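Local structure of probable E3 ubiquitin-protein ligase HERC1 (Homo sapiens, 4QT6) at residues F2-Q8 with K25-S31; Q40-V46 with K150-M156; G54-S60 with Y137-Y143. The protein probably acts as a giant E3 ubiquitin ligase of the HECT class, its SPRY domain being a beta-sandwich of a family that commonly mediates protein-protein recognition. One frame throughout, in Å; residues are numbered along the deposited sequence. Where two conformers were deposited one is given.

Contact 1: F2-Q8 with K25-S31; sequences FDPEKAQ and KGYGLAS
Four main-chain hydrogen bonds join residues 2-8 to strand 26-30, beginning with Asp3 N, which donates to Leu29 O at 3.0 Å, almost straight. Leu29 N donates to Lys6 O. Between these two bonds the chain makes a type I turn from Asp3 to Lys6, within which Asp3 OD1 accepts from Glu5 N to form an Asx turn. A water bridges Asp3 O and Leu29 O. Farther on, Gln8 and Tyr27 form an antiparallel hydrogen-bonded pair, Gln8 N lying 2.8 Å from Tyr27 O.

Two further bonds come from Lys6 NZ. Its chain bends at chi3 and chi4 (-71° and -76°), which carries the amine to Ser31 O at 3.1 Å and, more weakly, to Ala30 O; within its own segment it forms a salt bridge with Asp3 OD2 at 2.8 Å, on the anti lone pair.

Lys6 CB packs on Leu29 CB at 3.9 Å, the two side chains crossing nearly at a right angle, and Gln8 CB sits over one face of the Tyr27 ring, 3.8 Å from its centroid. Strand 2-8, broken by the turn at residues 3-6, is the outermost strand of one antiparallel sheet of the SPRY beta-sandwich, and its Phe2 points into the core against Val140 and Ile153.

With a carboxylate and two carbonyls around it, the charge of Lys6 is probably well compensated, and the turn is tied to the end of its partner strand by side-chain as well as main-chain bonds.

Contact 2: Q40-V46 with K150-M156; sequences QWKFYIV and KVKICDM. With ARF (formamide), chain F.
Residues 40-46 and 150-154 run antiparallel, their axes approaching to 4.6 Å at 152°, with paired hydrogen bonds at Lys42-Cys154 and Tyr44-Lys152, where Lys152 N reaches Tyr44 O at 2.8 Å, and a weak last one from Val46 N to Lys150 O.

On the face that carries Phe43, Ile153, Ile45 and Val151, one side of the Phe43 ring, CD1 and CE1, runs along Val151 and Ile153, CD1 lying 3.7 Å from Val151 CG1 and CE1 meeting Ile153 CG1. Ile153 CG1 also touches Trp41 CD1 at 3.8 Å. Trp41 has CG between its own N and carbonyl carbon (chi1 74°), a turn that brings NE1 over one face of the Phe43 ring, toward the rim and 3.3 Å above its plane. Ile45 and Val151 lie side by side, pointing the same way. This is the inward face of one sheet of the SPRY beta-sandwich: Phe43 packs on Val57 and Val140, and Trp41 on Val59 and Pro138, all from the other sheet.

The opposite face is more polar. Cys154 SG rests against Tyr44 CB at 4.0 Å, while the extended Lys42 side chain runs past the Asp155 carbonyl to place CE 3.3 Å from Met156 O; its NZ is hydrogen-bonded to Met158 O. Lys150 NZ forms a salt bridge with Glu13, and Lys152 NZ a weak hydrogen bond with Gln16. At the other end of the pair a water donates to Gln40 O and accepts a weak bond from Met156 N. Beside the inward face, Ile153 CD1 contacts a bound formamide, which Gly1 N and Tyr39 OH hold by hydrogen bonds.

Contact 3: G54-S60 with Y137-Y143; sequences GTCVGVS and YPCVMFY. With ARF (formamide), chain B; ARF (formamide), chain G.
Tyr143 lays one face of its ring over Gly54, where an antiparallel pair of strands in the second sheet of the SPRY beta-sandwich comes to its end. Gly54 CA forms a CH-pi contact 4.0 Å from the ring centroid, and Gly54 O, also above that face toward the rim, accepts Tyr143 N at 2.9 Å. The ring reaches back there because CG stands between the backbone N and the carbonyl carbon (chi1 57°). Cys56 SG approaches the same ring at its edge, 5.1 Å from the centroid, as a sulfur-aromatic contact. With an alanine in place of Tyr143, Gly54 CA and the Cys56 sulfur would probably lose the ring they pack on. The selenomethionine side chain of Met141 bends at chi2 and chi3 toward Cys56, but it is modelled in two conformers and the exact place of its methyl CE is doubtful.

Thr55 and Phe142 lie side by side on the opposite face of the strand pair, pointing the same way, with Thr55 OG1 in the plane of the Phe142 ring at its edge, 3.4 Å from CE1; the hydroxyl is bonded to Glu48. Val57 and Val140 are the next pair on this face. Near the far end, Cys139 SG lies against the backbone of Val59 and 3.7 Å from Ser60 CB. Tyr137 has its ring edge at Ser60 O, in plane. The backbone angles of Gly58 would press a CB against the preceding carbonyl, so a side chain is disfavoured there. At the pocket end, Tyr143 OH donates to a formamide oxygen at 2.6 Å and accepts from a water that also donates to Thr55 O at 2.8 Å.

How the contacts relate
From the N terminus, contact 1 closes first: the opening strand 2-8 pairs with 26-30 after a short excursion through strands 10-13 and 17-20 of the other sheet. The chain then enters strand 38-47, and contact 2 joins it to 150-154, closing a loop of about a hundred residues. Contact 3 is nested inside that loop, pairing 55-60 with 137-142, while contact 1 stands before both in series. Strand 26-30 lies next to 137-142, so contacts 1 and 3 belong to one continuous sheet; contact 2 belongs to the other. The sandwich core joins them where Ala30 meets Ile153 and Phe43 meets Cys139.

Contact 1: F2-Q8 with K25-S31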
loop_
_atom_site.group_PDB
_atom_site.type_symbol
_atom_site.label_atom_id
_atom_site.label_comp_id
_atom_site.label_asym_id
_atom_site.label_seq_id
_atom_site.Cartn_x
_atom_site.Cartn_y
_atom_site.Cartn_z
ATOM N N PHE A 2 -5.574 6.338 8.768
ATOM C CA PHE A 2 -5.910 4.926 8.746
ATOM C C PHE A 2 -7.126 4.697 9.610
ATOM O O PHE A 2 -7.321 5.366 10.626
ATOM C CB PHE A 2 -4.749 4.070 9.233
ATOM C CG PHE A 2 -3.599 4.005 8.256
ATOM C CD1 PHE A 2 -3.651 3.107 7.189
ATOM C CD2 PHE A 2 -2.505 4.851 8.359
ATOM C CE1 PHE A 2 -2.611 3.034 6.267
ATOM C CE2 PHE A 2 -1.439 4.761 7.453
ATOM C CZ PHE A 2 -1.501 3.861 6.391
ATOM N N ASP A 3 -7.947 3.746 9.200
ATOM C CA ASP A 3 -9.186 3.431 9.905
ATOM C C ASP A 3 -8.964 2.244 10.832
ATOM O O ASP A 3 -8.729 1.145 10.366
ATOM C CB ASP A 3 -10.246 3.090 8.858
ATOM C CG ASP A 3 -11.620 2.890 9.453
ATOM O OD1 ASP A 3 -11.762 2.758 10.691
ATOM O OD2 ASP A 3 -12.582 2.876 8.637
ATOM N N PRO A 4 -9.086 2.435 12.158
ATOM C CA PRO A 4 -8.887 1.260 13.024
ATOM C C PRO A 4 -9.890 0.128 12.821
ATOM O O PRO A 4 -9.603 -1.013 13.194
ATOM C CB PRO A 4 -8.938 1.839 14.444
ATOM C CG PRO A 4 -9.616 3.143 14.324
ATOM C CD PRO A 4 -9.455 3.649 12.916
ATOM N N GLU A 5 -11.028 0.412 12.212
ATOM C CA GLU A 5 -11.985 -0.641 11.893
ATOM C C GLU A 5 -11.660 -1.432 10.631
ATOM O O GLU A 5 -12.250 -2.489 10.400
ATOM C CB GLU A 5 -13.377 -0.074 11.831
ATOM C CG GLU A 5 -13.900 0.103 13.249
ATOM C CD GLU A 5 -15.306 0.641 13.302
ATOM O OE1 GLU A 5 -16.227 -0.145 13.580
ATOM O OE2 GLU A 5 -15.477 1.862 13.074
ATOM N N LYS A 6 -10.704 -0.946 9.846
ATOM C CA LYS A 6 -10.263 -1.638 8.635
ATOM C C LYS A 6 -8.781 -2.072 8.773
ATOM O O LYS A 6 -8.003 -2.031 7.801
ATOM C CB LYS A 6 -10.522 -0.754 7.410
ATOM C CG LYS A 6 -11.971 -0.306 7.247
ATOM C CD LYS A 6 -12.408 0.042 5.825
ATOM C CE LYS A 6 -11.807 1.318 5.281
ATOM N NZ LYS A 6 -12.406 2.582 5.810
ATOM N N ALA A 7 -8.382 -2.422 9.992
ATOM C CA ALA A 7 -7.014 -2.859 10.294
ATOM C C ALA A 7 -7.065 -4.227 10.962
ATOM O O ALA A 7 -7.908 -4.469 11.827
ATOM C CB ALA A 7 -6.329 -1.871 11.203
ATOM N N GLN A 8 -6.153 -5.103 10.556
ATOM C CA GLN A 8 -6.033 -6.456 11.094
ATOM C C GLN A 8 -4.572 -6.673 11.484
ATOM O O GLN A 8 -3.671 -6.541 10.646
ATOM C CB GLN A 8 -6.493 -7.441 10.019
ATOM C CG GLN A 8 -6.196 -8.897 10.288
ATOM C CD GLN A 8 -7.104 -9.528 11.328
ATOM O OE1 GLN A 8 -8.000 -8.895 11.901
ATOM N NE2 GLN A 8 -6.869 -10.807 11.574
ATOM N N LYS A 25 0.759 -11.780 10.156
ATOM C CA LYS A 25 0.598 -10.917 8.980
ATOM C C LYS A 25 -0.660 -10.060 9.117
ATOM O O LYS A 25 -1.641 -10.442 9.767
ATOM C CB LYS A 25 0.539 -11.755 7.710
ATOM C CG LYS A 25 1.789 -12.591 7.469
ATOM C CD LYS A 25 1.701 -13.262 6.119
ATOM C CE LYS A 25 2.764 -14.321 5.912
ATOM N NZ LYS A 25 2.614 -14.864 4.536
ATOM N N GLY A 26 -0.655 -8.878 8.491
ATOM C CA GLY A 26 -1.771 -7.964 8.710
ATOM C C GLY A 26 -1.897 -6.894 7.647
ATOM O O GLY A 26 -1.084 -6.839 6.727
ATOM N N TYR A 27 -2.907 -6.039 7.807
ATOM C CA TYR A 27 -3.149 -4.938 6.866
ATOM C C TYR A 27 -3.882 -3.805 7.556
ATOM O O TYR A 27 -4.469 -3.964 8.628
ATOM C CB TYR A 27 -3.974 -5.407 5.657
ATOM C CG TYR A 27 -5.364 -5.857 6.022
ATOM C CD1 TYR A 27 -6.381 -4.939 6.222
ATOM C CD2 TYR A 27 -5.645 -7.189 6.230
ATOM C CE1 TYR A 27 -7.637 -5.340 6.622
ATOM C CE2 TYR A 27 -6.901 -7.602 6.587
ATOM C CZ TYR A 27 -7.889 -6.681 6.802
ATOM O OH TYR A 27 -9.155 -7.084 7.165
ATOM N N GLY A 28 -3.865 -2.665 6.892
ATOM C CA GLY A 28 -4.734 -1.568 7.258
ATOM C C GLY A 28 -5.068 -0.699 6.058
ATOM O O GLY A 28 -4.211 -0.416 5.228
ATOM N N LEU A 29 -6.329 -0.301 6.004
ATOM C CA LEU A 29 -6.859 0.608 4.994
ATOM C C LEU A 29 -7.100 2.004 5.536
ATOM O O LEU A 29 -7.396 2.192 6.725
ATOM C CB LEU A 29 -8.184 0.090 4.424
ATOM C CG LEU A 29 -8.101 -1.001 3.342
ATOM C CD1 LEU A 29 -7.363 -2.263 3.785
ATOM C CD2 LEU A 29 -9.523 -1.327 2.909
ATOM N N ALA A 30 -7.047 2.966 4.623
ATOM C CA ALA A 30 -7.377 4.341 4.940
ATOM C C ALA A 30 -8.861 4.490 5.239
ATOM O O ALA A 30 -9.697 3.664 4.843
ATOM C CB ALA A 30 -6.974 5.253 3.811
ATOM N N SER A 31 -9.205 5.603 5.873
ATOM C CA SER A 31 -10.586 5.874 6.203
ATOM C C SER A 31 -11.499 6.071 5.004
ATOM O O SER A 31 -12.637 5.521 4.952
ATOM C CB SER A 31 -10.638 7.118 7.104
ATOM O OG SER A 31 -9.953 6.894 8.316
HETATM O O HOH W 1 -6.230 0.832 8.996
#

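Contact 2: Q40-V46 with K150-M156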
loop_
_atom_site.group_PDB
_atom_site.type_symbol
_atom_site.label_atom_id
_atom_site.label_comp_id
_atom_site.label_asym_id
_atom_site.label_seq_id
_atom_site.Cartn_x
_atom_site.Cartn_y
_atom_site.Cartn_z
ATOM N N GLN A 40 -4.264 11.237 -5.802
ATOM C CA GLN A 40 -2.837 11.034 -5.594
ATOM C C GLN A 40 -2.504 11.249 -4.097
ATOM O O GLN A 40 -3.048 12.155 -3.459
ATOM C CB GLN A 40 -2.099 12.033 -6.472
ATOM C CG GLN A 40 -0.628 11.786 -6.642
ATOM C CD GLN A 40 0.010 12.754 -7.626
ATOM O OE1 GLN A 40 -0.631 13.215 -8.572
ATOM N NE2 GLN A 40 1.257 13.092 -7.383
ATOM N N TRP A 41 -1.624 10.416 -3.554
ATOM C CA TRP A 41 -1.166 10.561 -2.174
ATOM C C TRP A 41 0.214 9.908 -2.047
ATOM O O TRP A 41 0.741 9.350 -3.023
ATOM C CB TRP A 41 -2.165 9.953 -1.176
ATOM C CG TRP A 41 -2.136 8.473 -1.191
ATOM C CD1 TRP A 41 -1.513 7.667 -0.292
ATOM C CD2 TRP A 41 -2.761 7.598 -2.146
ATOM N NE1 TRP A 41 -1.687 6.369 -0.627
ATOM C CE2 TRP A 41 -2.467 6.287 -1.747
ATOM C CE3 TRP A 41 -3.561 7.803 -3.282
ATOM C CZ2 TRP A 41 -2.904 5.162 -2.448
ATOM C CZ3 TRP A 41 -3.990 6.691 -3.999
ATOM C CH2 TRP A 41 -3.661 5.377 -3.572
ATOM N N LYS A 42 0.801 9.968 -0.852
ATOM C CA LYS A 42 2.075 9.322 -0.609
ATOM C C LYS A 42 2.045 8.436 0.620
ATOM O O LYS A 42 1.300 8.671 1.549
ATOM C CB LYS A 42 3.202 10.356 -0.450
ATOM C CG LYS A 42 3.435 11.196 -1.680
ATOM C CD LYS A 42 4.568 12.166 -1.480
ATOM C CE LYS A 42 4.858 12.924 -2.756
ATOM N NZ LYS A 42 5.757 14.075 -2.489
ATOM N N PHE A 43 2.828 7.363 0.567
ATOM C CA PHE A 43 3.198 6.624 1.764
ATOM C C PHE A 43 4.629 6.950 2.104
ATOM O O PHE A 43 5.463 7.071 1.204
ATOM C CB PHE A 43 3.060 5.128 1.548
ATOM C CG PHE A 43 1.634 4.644 1.492
ATOM C CD1 PHE A 43 0.823 4.744 2.608
ATOM C CD2 PHE A 43 1.140 4.030 0.371
ATOM C CE1 PHE A 43 -0.477 4.281 2.583
ATOM C CE2 PHE A 43 -0.164 3.544 0.346
ATOM C CZ PHE A 43 -0.948 3.648 1.455
ATOM N N TYR A 44 4.911 7.099 3.402
ATOM C CA TYR A 44 6.262 7.343 3.880
ATOM C C TYR A 44 6.615 6.195 4.820
ATOM O O TYR A 44 5.846 5.867 5.744
ATOM C CB TYR A 44 6.341 8.683 4.593
ATOM C CG TYR A 44 7.668 8.913 5.241
ATOM C CD1 TYR A 44 8.792 9.179 4.470
ATOM C CD2 TYR A 44 7.808 8.838 6.619
ATOM C CE1 TYR A 44 10.030 9.389 5.065
ATOM C CE2 TYR A 44 9.043 9.032 7.219
ATOM C CZ TYR A 44 10.144 9.307 6.428
ATOM O OH TYR A 44 11.382 9.532 7.008
ATOM N N ILE A 45 7.748 5.553 4.561
ATOM C CA ILE A 45 8.142 4.379 5.340
ATOM C C ILE A 45 8.875 4.821 6.620
ATOM O O ILE A 45 10.057 5.206 6.611
ATOM C CB ILE A 45 8.980 3.357 4.533
ATOM C CG1 ILE A 45 8.356 3.078 3.149
ATOM C CG2 ILE A 45 9.148 2.079 5.326
ATOM C CD1 ILE A 45 6.952 2.541 3.153
ATOM N N VAL A 46 8.141 4.792 7.727
ATOM C CA VAL A 46 8.661 5.315 8.999
ATOM C C VAL A 46 9.702 4.370 9.604
ATOM O O VAL A 46 10.753 4.812 10.113
ATOM C CB VAL A 46 7.519 5.581 10.002
ATOM C CG1 VAL A 46 8.070 5.904 11.374
ATOM C CG2 VAL A 46 6.637 6.742 9.542
ATOM N N LYS A 150 6.338 0.444 10.434
ATOM C CA LYS A 150 5.438 1.600 10.503
ATOM C C LYS A 150 5.404 2.359 9.187
ATOM O O LYS A 150 6.452 2.641 8.601
ATOM C CB LYS A 150 5.851 2.577 11.618
ATOM C CG LYS A 150 5.808 2.009 13.017
ATOM C CD LYS A 150 6.064 3.123 14.017
ATOM C CE LYS A 150 6.198 2.550 15.425
ATOM N NZ LYS A 150 5.908 3.531 16.502
ATOM N N VAL A 151 4.203 2.676 8.716
ATOM C CA VAL A 151 4.017 3.442 7.468
ATOM C C VAL A 151 3.080 4.607 7.729
ATOM O O VAL A 151 2.008 4.432 8.322
ATOM C CB VAL A 151 3.431 2.541 6.347
ATOM C CG1 VAL A 151 3.218 3.310 5.040
ATOM C CG2 VAL A 151 4.336 1.339 6.102
ATOM N N LYS A 152 3.460 5.783 7.244
ATOM C CA LYS A 152 2.648 6.974 7.339
ATOM C C LYS A 152 1.930 7.244 6.019
ATOM O O LYS A 152 2.545 7.160 4.952
ATOM C CB LYS A 152 3.543 8.166 7.686
ATOM C CG LYS A 152 2.813 9.487 7.825
ATOM C CD LYS A 152 3.722 10.578 8.355
ATOM C CE LYS A 152 2.978 11.897 8.426
ATOM N NZ LYS A 152 3.698 12.946 9.200
ATOM N N ILE A 153 0.653 7.606 6.104
ATOM C CA ILE A 153 -0.060 8.077 4.930
ATOM C C ILE A 153 -0.030 9.613 4.902
ATOM O O ILE A 153 -0.272 10.258 5.923
ATOM C CB ILE A 153 -1.495 7.463 4.848
ATOM C CG1 ILE A 153 -2.104 7.705 3.457
ATOM C CG2 ILE A 153 -2.393 7.959 5.961
ATOM C CD1 ILE A 153 -3.396 6.932 3.216
ATOM N N CYS A 154 0.253 10.176 3.733
ATOM C CA CYS A 154 0.573 11.588 3.518
ATOM C C CYS A 154 -0.136 12.177 2.333
ATOM O O CYS A 154 -0.406 11.483 1.357
ATOM C CB CYS A 154 2.044 11.725 3.121
ATOM S SG CYS A 154 3.218 11.082 4.284
ATOM N N ASP A 155 -0.367 13.480 2.394
ATOM C CA ASP A 155 -0.889 14.223 1.256
ATOM C C ASP A 155 0.173 14.314 0.162
ATOM O O ASP A 155 1.378 14.115 0.397
ATOM C CB ASP A 155 -1.347 15.617 1.678
ATOM C CG ASP A 155 -0.191 16.592 1.829
ATOM O OD1 ASP A 155 0.204 17.223 0.817
ATOM O OD2 ASP A 155 0.317 16.729 2.958
HETATM N N MSE A 156 -0.254 14.617 -1.056
HETATM C CA MSE A 156 0.650 14.512 -2.198
HETATM C C MSE A 156 1.730 15.578 -2.225
HETATM O O MSE A 156 2.693 15.443 -2.985
HETATM C CB MSE A 156 -0.195 14.517 -3.479
HETATM C CG MSE A 156 -0.474 15.934 -3.945
HETATM SE SE MSE A 156 -1.338 15.909 -5.730
HETATM C CE MSE A 156 0.094 16.593 -6.885
HETATM N N ARF F . -6.164 9.152 2.155
HETATM C C ARF F . -5.537 9.668 3.226
HETATM O O ARF F . -5.817 9.238 4.341
HETATM O O HOH W 2 -3.043 13.518 -1.040
#

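Contact 3: G54-S60 with Y137-Y143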
loop_
_atom_site.group_PDB
_atom_site.type_symbol
_atom_site.label_atom_id
_atom_site.label_comp_id
_atom_site.label_asym_id
_atom_site.label_seq_id
_atom_site.Cartn_x
_atom_site.Cartn_y
_atom_site.Cartn_z
ATOM N N GLY A 54 9.245 -6.112 4.985
ATOM C CA GLY A 54 8.059 -6.941 5.124
ATOM C C GLY A 54 6.769 -6.216 4.764
ATOM O O GLY A 54 5.705 -6.659 5.117
ATOM N N THR A 55 6.899 -5.095 4.064
ATOM C CA THR A 55 5.777 -4.206 3.718
ATOM C C THR A 55 5.433 -4.243 2.239
ATOM O O THR A 55 6.337 -4.264 1.382
ATOM C CB THR A 55 6.177 -2.767 4.043
ATOM O OG1 THR A 55 6.443 -2.667 5.443
ATOM C CG2 THR A 55 5.090 -1.753 3.647
ATOM N N CYS A 56 4.135 -4.152 1.950
ATOM C CA CYS A 56 3.649 -3.762 0.622
ATOM C C CYS A 56 2.715 -2.579 0.796
ATOM O O CYS A 56 2.062 -2.476 1.829
ATOM C CB CYS A 56 2.845 -4.853 -0.049
ATOM S SG CYS A 56 3.754 -6.386 -0.394
ATOM N N VAL A 57 2.644 -1.706 -0.206
ATOM C CA VAL A 57 1.683 -0.591 -0.198
ATOM C C VAL A 57 0.835 -0.646 -1.434
ATOM O O VAL A 57 1.220 -1.251 -2.417
ATOM C CB VAL A 57 2.387 0.772 -0.096
ATOM C CG1 VAL A 57 3.309 0.779 1.117
ATOM C CG2 VAL A 57 3.171 1.140 -1.369
ATOM N N GLY A 58 -0.337 -0.038 -1.396
ATOM C CA GLY A 58 -1.149 -0.003 -2.596
ATOM C C GLY A 58 -2.564 0.406 -2.296
ATOM O O GLY A 58 -2.787 1.358 -1.538
ATOM N N VAL A 59 -3.514 -0.279 -2.926
ATOM C CA VAL A 59 -4.939 -0.044 -2.696
ATOM C C VAL A 59 -5.678 -1.370 -2.511
ATOM O O VAL A 59 -5.195 -2.421 -2.955
ATOM C CB VAL A 59 -5.582 0.766 -3.848
ATOM C CG1 VAL A 59 -5.040 2.187 -3.854
ATOM C CG2 VAL A 59 -5.359 0.084 -5.192
ATOM N N SER A 60 -6.816 -1.299 -1.839
ATOM C CA SER A 60 -7.620 -2.470 -1.493
ATOM C C SER A 60 -9.107 -2.197 -1.611
ATOM O O SER A 60 -9.596 -1.090 -1.320
ATOM C CB SER A 60 -7.341 -2.903 -0.061
ATOM O OG SER A 60 -8.003 -4.121 0.248
ATOM N N TYR A 137 -9.464 1.782 -1.472
ATOM C CA TYR A 137 -8.876 2.508 -0.346
ATOM C C TYR A 137 -7.379 2.354 -0.394
ATOM O O TYR A 137 -6.879 1.254 -0.555
ATOM C CB TYR A 137 -9.347 1.942 0.996
ATOM C CG TYR A 137 -10.824 1.975 1.203
ATOM C CD1 TYR A 137 -11.659 1.016 0.598
ATOM C CD2 TYR A 137 -11.406 2.940 1.995
ATOM C CE1 TYR A 137 -13.027 1.062 0.777
ATOM C CE2 TYR A 137 -12.782 2.980 2.168
ATOM C CZ TYR A 137 -13.570 2.026 1.568
ATOM O OH TYR A 137 -14.939 2.088 1.773
ATOM N N PRO A 138 -6.636 3.449 -0.198
ATOM C CA PRO A 138 -5.205 3.301 0.118
ATOM C C PRO A 138 -4.972 2.279 1.225
ATOM O O PRO A 138 -5.761 2.208 2.177
ATOM C CB PRO A 138 -4.802 4.711 0.561
ATOM C CG PRO A 138 -5.752 5.601 -0.158
ATOM C CD PRO A 138 -7.058 4.868 -0.211
ATOM N N CYS A 139 -3.943 1.453 1.083
ATOM C CA CYS A 139 -3.658 0.396 2.064
ATOM C C CYS A 139 -2.206 0.064 2.192
ATOM O O CYS A 139 -1.407 0.351 1.326
ATOM C CB CYS A 139 -4.400 -0.893 1.732
ATOM S SG CYS A 139 -3.784 -1.787 0.306
ATOM N N VAL A 140 -1.908 -0.589 3.304
ATOM C CA VAL A 140 -0.597 -1.116 3.624
ATOM C C VAL A 140 -0.840 -2.530 4.107
ATOM O O VAL A 140 -1.824 -2.786 4.809
ATOM C CB VAL A 140 0.062 -0.262 4.728
ATOM C CG1 VAL A 140 1.358 -0.880 5.200
ATOM C CG2 VAL A 140 0.281 1.155 4.224
HETATM N N MSE A 141 0.042 -3.451 3.721
HETATM C CA MSE A 141 -0.022 -4.842 4.193
HETATM C C MSE A 141 1.356 -5.233 4.668
HETATM O O MSE A 141 2.344 -4.811 4.071
HETATM C CB MSE A 141 -0.499 -5.687 3.005
HETATM C CG MSE A 141 -0.811 -7.157 3.272
HETATM SE SE MSE A 141 0.780 -8.327 3.161
HETATM C CE MSE A 141 1.887 -7.384 1.841
ATOM N N PHE A 142 1.428 -6.032 5.730
ATOM C CA PHE A 142 2.685 -6.565 6.220
ATOM C C PHE A 142 2.654 -8.088 6.172
ATOM O O PHE A 142 1.727 -8.696 6.708
ATOM C CB PHE A 142 2.905 -6.112 7.658
ATOM C CG PHE A 142 2.847 -4.622 7.856
ATOM C CD1 PHE A 142 3.873 -3.792 7.393
ATOM C CD2 PHE A 142 1.777 -4.050 8.548
ATOM C CE1 PHE A 142 3.809 -2.426 7.590
ATOM C CE2 PHE A 142 1.713 -2.668 8.749
ATOM C CZ PHE A 142 2.725 -1.870 8.259
ATOM N N TYR A 143 3.653 -8.683 5.524
ATOM C CA TYR A 143 3.734 -10.152 5.428
ATOM C C TYR A 143 4.749 -10.745 6.369
ATOM O O TYR A 143 4.923 -11.978 6.400
ATOM C CB TYR A 143 3.974 -10.632 3.990
ATOM C CG TYR A 143 5.202 -10.074 3.325
ATOM C CD1 TYR A 143 6.449 -10.636 3.541
ATOM C CD2 TYR A 143 5.124 -8.974 2.485
ATOM C CE1 TYR A 143 7.572 -10.118 2.953
ATOM C CE2 TYR A 143 6.251 -8.452 1.873
ATOM C CZ TYR A 143 7.472 -9.044 2.086
ATOM O OH TYR A 143 8.579 -8.537 1.467
HETATM N N ARF B . 12.230 -9.612 3.055
HETATM C C ARF B . 11.760 -10.312 2.024
HETATM O O ARF B . 10.655 -10.077 1.560
HETATM N N ARF G . 10.620 -8.883 7.375
HETATM C C ARF G . 10.391 -9.730 6.363
HETATM O O ARF G . 9.646 -10.689 6.519
HETATM O O HOH W 3 8.669 -5.784 1.547
#